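PDB 5EHK: lantibiotic dehydratase from Microbispora corallina, which probably dehydrates serine and threonine residues of the NAI-107 lantibiotic precursor peptide in a reaction that depends on glutamyl-tRNA. Local coordinates for residues A[164-169]-A[370-375]; A[138-143]-A[783-788]; A[966-971]-A[994-999]. All coordinates share one frame; numbering follows the deposited sequence.

Contact 1 of 3, residues A[164-169]-A[370-375]; sequences TGHRTR and LRIDLE
The imidazole of His166 turns its edge to the backbone of Asp373 and one face to Ile372. With CG anti to the carbonyl carbon (chi1 -50°), ND1 points at the backbone of Asp373 and accepts its N-H over 2.9 Å between Asp373 N and His166 ND1. The bond is nearly straight (170°) and lies close to the ring plane. Ile372 CD1 stands 4.2 Å from the ring centroid in a CH-pi contact; Thr164 O lies over the opposite face, toward the rim.

The Asp373 carboxylate stands almost perpendicular to this ring. Its CG is anti to the backbone N (chi1 -176°), which carries OD2 to the turn before the strand: Gly165 N bonds to the anti lone pair of Asp373 OD2 at 3.0 Å, and Thr164 N adds a weak bond to the same oxygen. Beyond the turn, Arg167 and Arg371 form an antiparallel hydrogen-bonded pair, joining the start of strand 167-172 to strand 366-379, which is interrupted at Ile372 and Asp373. Their side chains start out in the same direction, Arg371 NH2 approaching Arg167 CG to 3.3 Å, but the bent Arg167 chain carries its guanidinium off, so the like charges do not touch.

Because ND1 is the acceptor, a neutral His166 would carry its proton on NE2. Asp373 serves both ends of the contact: its carboxylate takes N-H groups of the inverse gamma turn centred on Gly165, and its own N-H goes to the histidine.

Contact 2 of 3, residues A[138-143]-A[783-788]; sequences TRPTPF and LAEIVV
The loop that leaves helix 119-138 and leads into strand 147-155 packs here against the start of strand 785-792, through van der Waals contacts and one bridging water. Pro140 and Leu783 contribute the largest, nearly equal shares. Pro140 CB faces the backbone, 3.8 Å from Leu783 O, while its CG lies 3.9 Å from Glu785 OE2. The glutamate chain, extended beyond CG, crosses the proline ring at about a right angle, bringing its carboxylate end against CG.

At the beginning of both segments, Leu783 has CG anti to the carbonyl carbon (chi1 -65°), and its CD2 branch crosses Thr138 obliquely, 4.1 Å from Thr138 CG2 and 4.0 Å from Thr138 O. The other branch of this threonine, OG1, is hydrogen-bonded to Ile134 O within the preceding helix.

The water bridges the polar side of the contact. It donates to Glu785 OE1 at 2.6 Å and is 2.9 Å from Thr141 OG1. Glu785 OE1 also forms a salt bridge with Arg15, which would favour the ionised carboxylate in this buried position. Arg15 belongs to strand 6-17, and strand 785-792 pairs antiparallel with both that strand and strand 500-508; strand 735-739 touches the loop at Thr138 and Thr141.

Contact 3 of 3, residues A[966-971]-A[994-999]; sequences GPPAPV and AAWMSS
Trp996 extends from helix 992-997 to the loop that follows helix 950-965. From CB, its chi1 of -59° sets CG anti to the carbonyl carbon, and the indole swings across to the loop. On the pyrrole side, CD1 passes 3.8 Å from Gly966 O on the way to NE1, which donates to that same carbonyl at 2.8 Å. The bond lies near the ring plane and runs nearly along the C=O axis, with an N-H...O angle of 161°.

On the benzo side, CZ2 meets Pro968, 3.7 Å from its CA and 3.9 Å from its CG. Farther round the rim, CH2 lies 4.1 Å from Pro968 CB. Pro968 CG sits above one face of the indole, offset toward the rim, and also reaches Ala995 CB at 4.3 Å, so that the proline bridges two successive residues of the helix. Phe965 meets the indole with its ring nearly perpendicular, while Leu1071 and Val1074 of helix 1068-1085 pack on it as well.

Gly966, with positive phi, is where the chain breaks from helix 950-965. The arrangement is helix-to-loop packing in an alpha-helical part of the lantibiotic dehydratase C-terminal family region, where a buried tryptophan N-H is satisfied by a carbonyl just beyond the end of another helix.

Contacts 1 and 2 lie close together, their centres 13 Å apart and their nearest atoms about 5 Å apart without touching. Strand 147-155 connects them: it follows the loop of contact 2 and runs parallel to strand 366-379 of contact 1, while strand 6-17 pairs with it and with strand 785-792. Contact 1 spans about 200 residues, all of them within the much longer interval separating the segments of contact 2. Contact 3 is remote, its centre 73 Å from that of contact 1 and 65 Å from that of contact 2, across the centre of the chain. It belongs to the C-terminal family region, whereas contact 1 belongs to the N-terminal one.

Contact 1 of 3, residues A[164-169]-A[370-375]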
loop_
_atom_site.group_PDB
_atom_site.type_symbol
_atom_site.label_atom_id
_atom_site.label_comp_id
_atom_site.label_asym_id
_atom_site.label_seq_id
_atom_site.Cartn_x
_atom_site.Cartn_y
_atom_site.Cartn_z
ATOM N N THR A 164 -19.312 53.193 0.534
ATOM C CA THR A 164 -19.408 53.048 -0.916
ATOM C C THR A 164 -18.136 53.503 -1.629
ATOM O O THR A 164 -18.008 53.346 -2.845
ATOM C CB THR A 164 -20.600 53.843 -1.485
ATOM O OG1 THR A 164 -21.096 53.184 -2.657
ATOM C CG2 THR A 164 -20.173 55.287 -1.828
ATOM N N GLY A 165 -17.197 54.070 -0.877
ATOM C CA GLY A 165 -15.966 54.574 -1.463
ATOM C C GLY A 165 -14.872 53.544 -1.718
ATOM O O GLY A 165 -13.756 53.692 -1.228
ATOM N N HIS A 166 -15.177 52.522 -2.510
ATOM C CA HIS A 166 -14.238 51.433 -2.781
ATOM C C HIS A 166 -13.097 51.879 -3.682
ATOM O O HIS A 166 -13.311 52.586 -4.671
ATOM C CB HIS A 166 -14.959 50.246 -3.419
ATOM C CG HIS A 166 -16.192 49.823 -2.686
ATOM N ND1 HIS A 166 -16.266 49.792 -1.310
ATOM C CD2 HIS A 166 -17.408 49.440 -3.139
ATOM C CE1 HIS A 166 -17.472 49.396 -0.946
ATOM N NE2 HIS A 166 -18.186 49.177 -2.037
ATOM N N ARG A 167 -11.887 51.462 -3.324
ATOM C CA ARG A 167 -10.680 51.803 -4.071
ATOM C C ARG A 167 -9.916 50.595 -4.592
ATOM O O ARG A 167 -9.806 49.562 -3.931
ATOM C CB ARG A 167 -9.746 52.603 -3.176
ATOM C CG ARG A 167 -10.226 53.986 -2.865
ATOM C CD ARG A 167 -10.420 54.780 -4.135
ATOM N NE ARG A 167 -9.970 56.146 -3.895
ATOM C CZ ARG A 167 -8.697 56.526 -3.981
ATOM N NH1 ARG A 167 -7.755 55.640 -4.295
ATOM N NH2 ARG A 167 -8.359 57.785 -3.736
ATOM N N THR A 168 -9.341 50.779 -5.769
ATOM C CA THR A 168 -8.642 49.739 -6.495
ATOM C C THR A 168 -7.138 49.930 -6.343
ATOM O O THR A 168 -6.672 51.054 -6.190
ATOM C CB THR A 168 -9.048 49.789 -7.979
ATOM O OG1 THR A 168 -10.269 49.069 -8.152
ATOM C CG2 THR A 168 -8.033 49.128 -8.833
ATOM N N ARG A 169 -6.383 48.837 -6.278
ATOM C CA ARG A 169 -4.944 48.911 -6.551
ATOM C C ARG A 169 -4.661 48.031 -7.760
ATOM O O ARG A 169 -5.083 46.876 -7.776
ATOM C CB ARG A 169 -4.106 48.377 -5.407
ATOM C CG ARG A 169 -2.717 48.037 -5.886
ATOM C CD ARG A 169 -1.786 47.791 -4.748
ATOM N NE ARG A 169 -2.097 46.490 -4.175
ATOM C CZ ARG A 169 -1.677 46.073 -2.990
ATOM N NH1 ARG A 169 -0.930 46.864 -2.224
ATOM N NH2 ARG A 169 -2.029 44.871 -2.564
ATOM N N LEU A 370 -9.147 44.913 -4.663
ATOM C CA LEU A 370 -10.139 45.910 -4.343
ATOM C C LEU A 370 -10.171 46.165 -2.853
ATOM O O LEU A 370 -10.340 45.238 -2.069
ATOM C CB LEU A 370 -11.498 45.403 -4.760
ATOM C CG LEU A 370 -12.595 46.449 -4.655
ATOM C CD1 LEU A 370 -12.193 47.692 -5.437
ATOM C CD2 LEU A 370 -13.915 45.873 -5.136
ATOM N N ARG A 371 -10.012 47.420 -2.448
ATOM C CA ARG A 371 -10.211 47.752 -1.042
ATOM C C ARG A 371 -11.665 48.141 -0.823
ATOM O O ARG A 371 -12.169 49.078 -1.453
ATOM C CB ARG A 371 -9.287 48.859 -0.548
ATOM C CG ARG A 371 -9.472 49.127 0.939
ATOM C CD ARG A 371 -8.481 50.137 1.445
ATOM N NE ARG A 371 -8.618 51.386 0.720
ATOM C CZ ARG A 371 -9.524 52.301 1.030
ATOM N NH1 ARG A 371 -10.334 52.096 2.066
ATOM N NH2 ARG A 371 -9.615 53.417 0.318
ATOM N N ILE A 372 -12.344 47.375 0.026
ATOM C CA ILE A 372 -13.741 47.614 0.350
ATOM C C ILE A 372 -13.921 48.703 1.410
ATOM O O ILE A 372 -13.257 48.676 2.452
ATOM C CB ILE A 372 -14.399 46.319 0.849
ATOM C CG1 ILE A 372 -14.502 45.303 -0.292
ATOM C CG2 ILE A 372 -15.768 46.602 1.457
ATOM C CD1 ILE A 372 -15.191 45.807 -1.563
ATOM N N ASP A 373 -14.801 49.668 1.136
ATOM C CA ASP A 373 -15.184 50.670 2.139
ATOM C C ASP A 373 -16.199 50.062 3.095
ATOM O O ASP A 373 -17.387 49.961 2.790
ATOM C CB ASP A 373 -15.740 51.945 1.477
ATOM C CG ASP A 373 -16.063 53.050 2.492
ATOM O OD1 ASP A 373 -15.679 52.918 3.676
ATOM O OD2 ASP A 373 -16.697 54.056 2.100
ATOM N N LEU A 374 -15.709 49.659 4.257
ATOM C CA LEU A 374 -16.500 48.907 5.217
ATOM C C LEU A 374 -15.712 48.879 6.502
ATOM O O LEU A 374 -14.527 48.536 6.527
ATOM C CB LEU A 374 -16.753 47.480 4.720
ATOM C CG LEU A 374 -17.482 46.404 5.546
ATOM C CD1 LEU A 374 -18.986 46.667 5.708
ATOM C CD2 LEU A 374 -17.259 45.029 4.906
ATOM N N GLU A 375 -16.372 49.275 7.574
ATOM C CA GLU A 375 -15.775 49.186 8.879
ATOM C C GLU A 375 -16.482 48.084 9.640
ATOM O O GLU A 375 -17.705 48.030 9.682
ATOM C CB GLU A 375 -15.841 50.530 9.595
ATOM C CG GLU A 375 -15.092 50.555 10.912
ATOM C CD GLU A 375 -15.139 51.921 11.585
ATOM O OE1 GLU A 375 -15.889 52.811 11.103
ATOM O OE2 GLU A 375 -14.444 52.082 12.617
#

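Contact 2 of 3, residues A[138-143]-A[783-788]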
loop_
_atom_site.group_PDB
_atom_site.type_symbol
_atom_site.label_atom_id
_atom_site.label_comp_id
_atom_site.label_asym_id
_atom_site.label_seq_id
_atom_site.Cartn_x
_atom_site.Cartn_y
_atom_site.Cartn_z
ATOM N N THR A 138 -22.542 38.326 -3.990
ATOM C CA THR A 138 -22.520 37.292 -2.955
ATOM C C THR A 138 -21.187 36.647 -2.613
ATOM O O THR A 138 -21.051 36.138 -1.512
ATOM C CB THR A 138 -23.513 36.154 -3.250
ATOM O OG1 THR A 138 -23.265 35.633 -4.568
ATOM C CG2 THR A 138 -24.949 36.656 -3.150
ATOM N N ARG A 139 -20.222 36.632 -3.534
ATOM C CA ARG A 139 -18.945 35.927 -3.272
ATOM C C ARG A 139 -17.833 36.731 -2.633
ATOM O O ARG A 139 -17.160 37.517 -3.304
ATOM C CB ARG A 139 -18.359 35.271 -4.534
ATOM C CG ARG A 139 -17.046 34.527 -4.266
ATOM C CD ARG A 139 -17.189 33.046 -4.318
ATOM N NE ARG A 139 -16.554 32.510 -5.514
ATOM C CZ ARG A 139 -15.451 31.771 -5.512
ATOM N NH1 ARG A 139 -14.854 31.457 -4.371
ATOM N NH2 ARG A 139 -14.956 31.334 -6.661
ATOM N N PRO A 140 -17.562 36.447 -1.355
ATOM C CA PRO A 140 -16.562 37.208 -0.597
ATOM C C PRO A 140 -15.131 37.027 -1.091
ATOM O O PRO A 140 -14.301 37.877 -0.771
ATOM C CB PRO A 140 -16.700 36.655 0.825
ATOM C CG PRO A 140 -17.310 35.297 0.651
ATOM C CD PRO A 140 -18.179 35.368 -0.570
ATOM N N THR A 141 -14.853 35.999 -1.888
ATOM C CA THR A 141 -13.480 35.706 -2.285
ATOM C C THR A 141 -12.898 36.865 -3.099
ATOM O O THR A 141 -13.443 37.215 -4.153
ATOM C CB THR A 141 -13.405 34.402 -3.106
ATOM O OG1 THR A 141 -14.171 33.381 -2.463
ATOM C CG2 THR A 141 -11.966 33.946 -3.265
ATOM N N PRO A 142 -11.839 37.511 -2.570
ATOM C CA PRO A 142 -11.296 38.706 -3.227
ATOM C C PRO A 142 -10.823 38.362 -4.616
ATOM O O PRO A 142 -9.849 37.633 -4.778
ATOM C CB PRO A 142 -10.131 39.109 -2.321
ATOM C CG PRO A 142 -10.519 38.626 -0.985
ATOM C CD PRO A 142 -11.226 37.300 -1.245
ATOM N N PHE A 143 -11.556 38.842 -5.608
ATOM C CA PHE A 143 -11.229 38.603 -7.000
ATOM C C PHE A 143 -10.811 39.936 -7.659
ATOM O O PHE A 143 -9.862 40.572 -7.203
ATOM C CB PHE A 143 -12.373 37.882 -7.733
ATOM C CG PHE A 143 -11.980 37.353 -9.083
ATOM C CD1 PHE A 143 -10.628 37.223 -9.430
ATOM C CD2 PHE A 143 -12.939 37.019 -10.019
ATOM C CE1 PHE A 143 -10.243 36.759 -10.677
ATOM C CE2 PHE A 143 -12.561 36.544 -11.280
ATOM C CZ PHE A 143 -11.213 36.418 -11.603
ATOM N N LEU A 783 -22.506 36.985 3.939
ATOM C CA LEU A 783 -21.902 37.313 2.663
ATOM C C LEU A 783 -20.509 37.845 2.879
ATOM O O LEU A 783 -19.891 38.378 1.955
ATOM C CB LEU A 783 -22.683 38.425 1.981
ATOM C CG LEU A 783 -24.114 38.165 1.555
ATOM C CD1 LEU A 783 -24.543 39.287 0.626
ATOM C CD2 LEU A 783 -24.223 36.811 0.900
ATOM N N ALA A 784 -20.007 37.703 4.096
ATOM C CA ALA A 784 -18.726 38.273 4.432
ATOM C C ALA A 784 -17.920 37.233 5.160
ATOM O O ALA A 784 -18.447 36.512 6.012
ATOM C CB ALA A 784 -18.922 39.464 5.308
ATOM N N GLU A 785 -16.645 37.138 4.806
ATOM C CA GLU A 785 -15.731 36.220 5.467
ATOM C C GLU A 785 -14.825 37.020 6.386
ATOM O O GLU A 785 -14.333 38.089 6.017
ATOM C CB GLU A 785 -14.902 35.440 4.439
ATOM C CG GLU A 785 -15.179 33.943 4.422
ATOM C CD GLU A 785 -14.799 33.291 3.089
ATOM O OE1 GLU A 785 -13.761 33.688 2.511
ATOM O OE2 GLU A 785 -15.562 32.413 2.601
ATOM N N ILE A 786 -14.621 36.513 7.588
ATOM C CA ILE A 786 -13.687 37.124 8.511
ATOM C C ILE A 786 -12.472 36.214 8.654
ATOM O O ILE A 786 -12.620 35.032 8.952
ATOM C CB ILE A 786 -14.367 37.367 9.870
ATOM C CG1 ILE A 786 -15.467 38.413 9.689
ATOM C CG2 ILE A 786 -13.371 37.826 10.888
ATOM C CD1 ILE A 786 -16.435 38.487 10.829
ATOM N N VAL A 787 -11.279 36.735 8.390
ATOM C CA VAL A 787 -10.068 35.943 8.588
ATOM C C VAL A 787 -9.372 36.333 9.878
ATOM O O VAL A 787 -8.765 37.399 9.978
ATOM C CB VAL A 787 -9.060 36.130 7.455
ATOM C CG1 VAL A 787 -7.938 35.132 7.609
ATOM C CG2 VAL A 787 -9.727 35.946 6.121
ATOM N N VAL A 788 -9.418 35.452 10.858
ATOM C CA VAL A 788 -8.857 35.768 12.152
ATOM C C VAL A 788 -7.676 34.888 12.500
ATOM O O VAL A 788 -7.827 33.701 12.650
ATOM C CB VAL A 788 -9.967 35.734 13.246
ATOM C CG1 VAL A 788 -11.136 34.878 12.814
ATOM C CG2 VAL A 788 -9.412 35.341 14.626
HETATM O O HOH W 1 -12.885 33.231 0.126
#

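Contact 3 of 3, residues A[966-971]-A[994-999]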
loop_
_atom_site.group_PDB
_atom_site.type_symbol
_atom_site.label_atom_id
_atom_site.label_comp_id
_atom_site.label_asym_id
_atom_site.label_seq_id
_atom_site.Cartn_x
_atom_site.Cartn_y
_atom_site.Cartn_z
ATOM N N GLY A 966 34.031 -5.938 28.954
ATOM C CA GLY A 966 34.675 -5.445 30.154
ATOM C C GLY A 966 34.015 -4.196 30.695
ATOM O O GLY A 966 32.964 -3.774 30.199
ATOM N N PRO A 967 34.641 -3.596 31.721
ATOM C CA PRO A 967 34.146 -2.415 32.439
ATOM C C PRO A 967 33.899 -1.270 31.467
ATOM O O PRO A 967 34.614 -1.163 30.480
ATOM C CB PRO A 967 35.317 -2.047 33.350
ATOM C CG PRO A 967 36.519 -2.629 32.678
ATOM C CD PRO A 967 36.041 -3.903 32.058
ATOM N N PRO A 968 32.876 -0.452 31.722
ATOM C CA PRO A 968 32.649 0.771 30.948
ATOM C C PRO A 968 33.766 1.804 31.083
ATOM O O PRO A 968 34.738 1.587 31.810
ATOM C CB PRO A 968 31.330 1.307 31.511
ATOM C CG PRO A 968 30.619 0.097 32.043
ATOM C CD PRO A 968 31.723 -0.796 32.570
ATOM N N ALA A 969 33.666 2.878 30.306
ATOM C CA ALA A 969 34.475 4.068 30.531
ATOM C C ALA A 969 33.799 4.789 31.685
ATOM O O ALA A 969 32.600 4.599 31.899
ATOM C CB ALA A 969 34.505 4.942 29.296
ATOM N N PRO A 970 34.563 5.577 32.465
ATOM C CA PRO A 970 33.961 6.311 33.590
ATOM C C PRO A 970 32.920 7.343 33.151
ATOM O O PRO A 970 33.049 7.956 32.089
ATOM C CB PRO A 970 35.160 7.019 34.241
ATOM C CG PRO A 970 36.253 6.977 33.243
ATOM C CD PRO A 970 36.024 5.766 32.398
ATOM N N VAL A 971 31.897 7.531 33.976
ATOM C CA VAL A 971 30.809 8.438 33.636
ATOM C C VAL A 971 30.846 9.734 34.468
ATOM O O VAL A 971 31.336 9.752 35.598
ATOM C CB VAL A 971 29.434 7.738 33.760
ATOM C CG1 VAL A 971 28.794 8.022 35.120
ATOM C CG2 VAL A 971 28.522 8.169 32.627
ATOM N N ALA A 994 26.086 -7.456 33.521
ATOM C CA ALA A 994 24.895 -6.734 33.962
ATOM C C ALA A 994 24.960 -5.275 33.504
ATOM O O ALA A 994 23.935 -4.688 33.152
ATOM C CB ALA A 994 24.695 -6.851 35.466
ATOM N N ALA A 995 26.162 -4.703 33.532
ATOM C CA ALA A 995 26.391 -3.336 33.058
ATOM C C ALA A 995 25.778 -3.166 31.689
ATOM O O ALA A 995 24.759 -2.506 31.530
ATOM C CB ALA A 995 27.881 -3.028 32.998
ATOM N N TRP A 996 26.381 -3.820 30.703
ATOM C CA TRP A 996 25.932 -3.696 29.320
ATOM C C TRP A 996 24.515 -4.228 29.050
ATOM O O TRP A 996 23.734 -3.575 28.361
ATOM C CB TRP A 996 26.952 -4.336 28.390
ATOM C CG TRP A 996 28.292 -3.718 28.524
ATOM C CD1 TRP A 996 29.445 -4.328 28.937
ATOM C CD2 TRP A 996 28.633 -2.361 28.241
ATOM N NE1 TRP A 996 30.481 -3.426 28.932
ATOM C CE2 TRP A 996 30.006 -2.211 28.511
ATOM C CE3 TRP A 996 27.910 -1.259 27.790
ATOM C CZ2 TRP A 996 30.669 -1.005 28.341
ATOM C CZ3 TRP A 996 28.566 -0.067 27.626
ATOM C CH2 TRP A 996 29.933 0.053 27.897
ATOM N N MET A 997 24.163 -5.378 29.614
ATOM C CA MET A 997 22.822 -5.903 29.398
ATOM C C MET A 997 21.742 -4.950 29.928
ATOM O O MET A 997 20.583 -5.048 29.538
ATOM C CB MET A 997 22.654 -7.290 30.031
ATOM C CG MET A 997 23.459 -8.390 29.366
ATOM S SD MET A 997 23.254 -8.465 27.573
ATOM C CE MET A 997 21.486 -8.697 27.385
ATOM N N SER A 998 22.107 -4.013 30.796
ATOM C CA SER A 998 21.101 -3.106 31.342
ATOM C C SER A 998 20.740 -1.990 30.370
ATOM O O SER A 998 19.665 -1.381 30.488
ATOM C CB SER A 998 21.502 -2.550 32.714
ATOM O OG SER A 998 21.613 -3.588 33.673
ATOM N N SER A 999 21.641 -1.714 29.425
ATOM C CA SER A 999 21.436 -0.628 28.459
ATOM C C SER A 999 20.531 -1.112 27.327
ATOM O O SER A 999 20.230 -0.387 26.374
ATOM C CB SER A 999 22.765 -0.181 27.865
ATOM O OG SER A 999 23.403 -1.278 27.244
#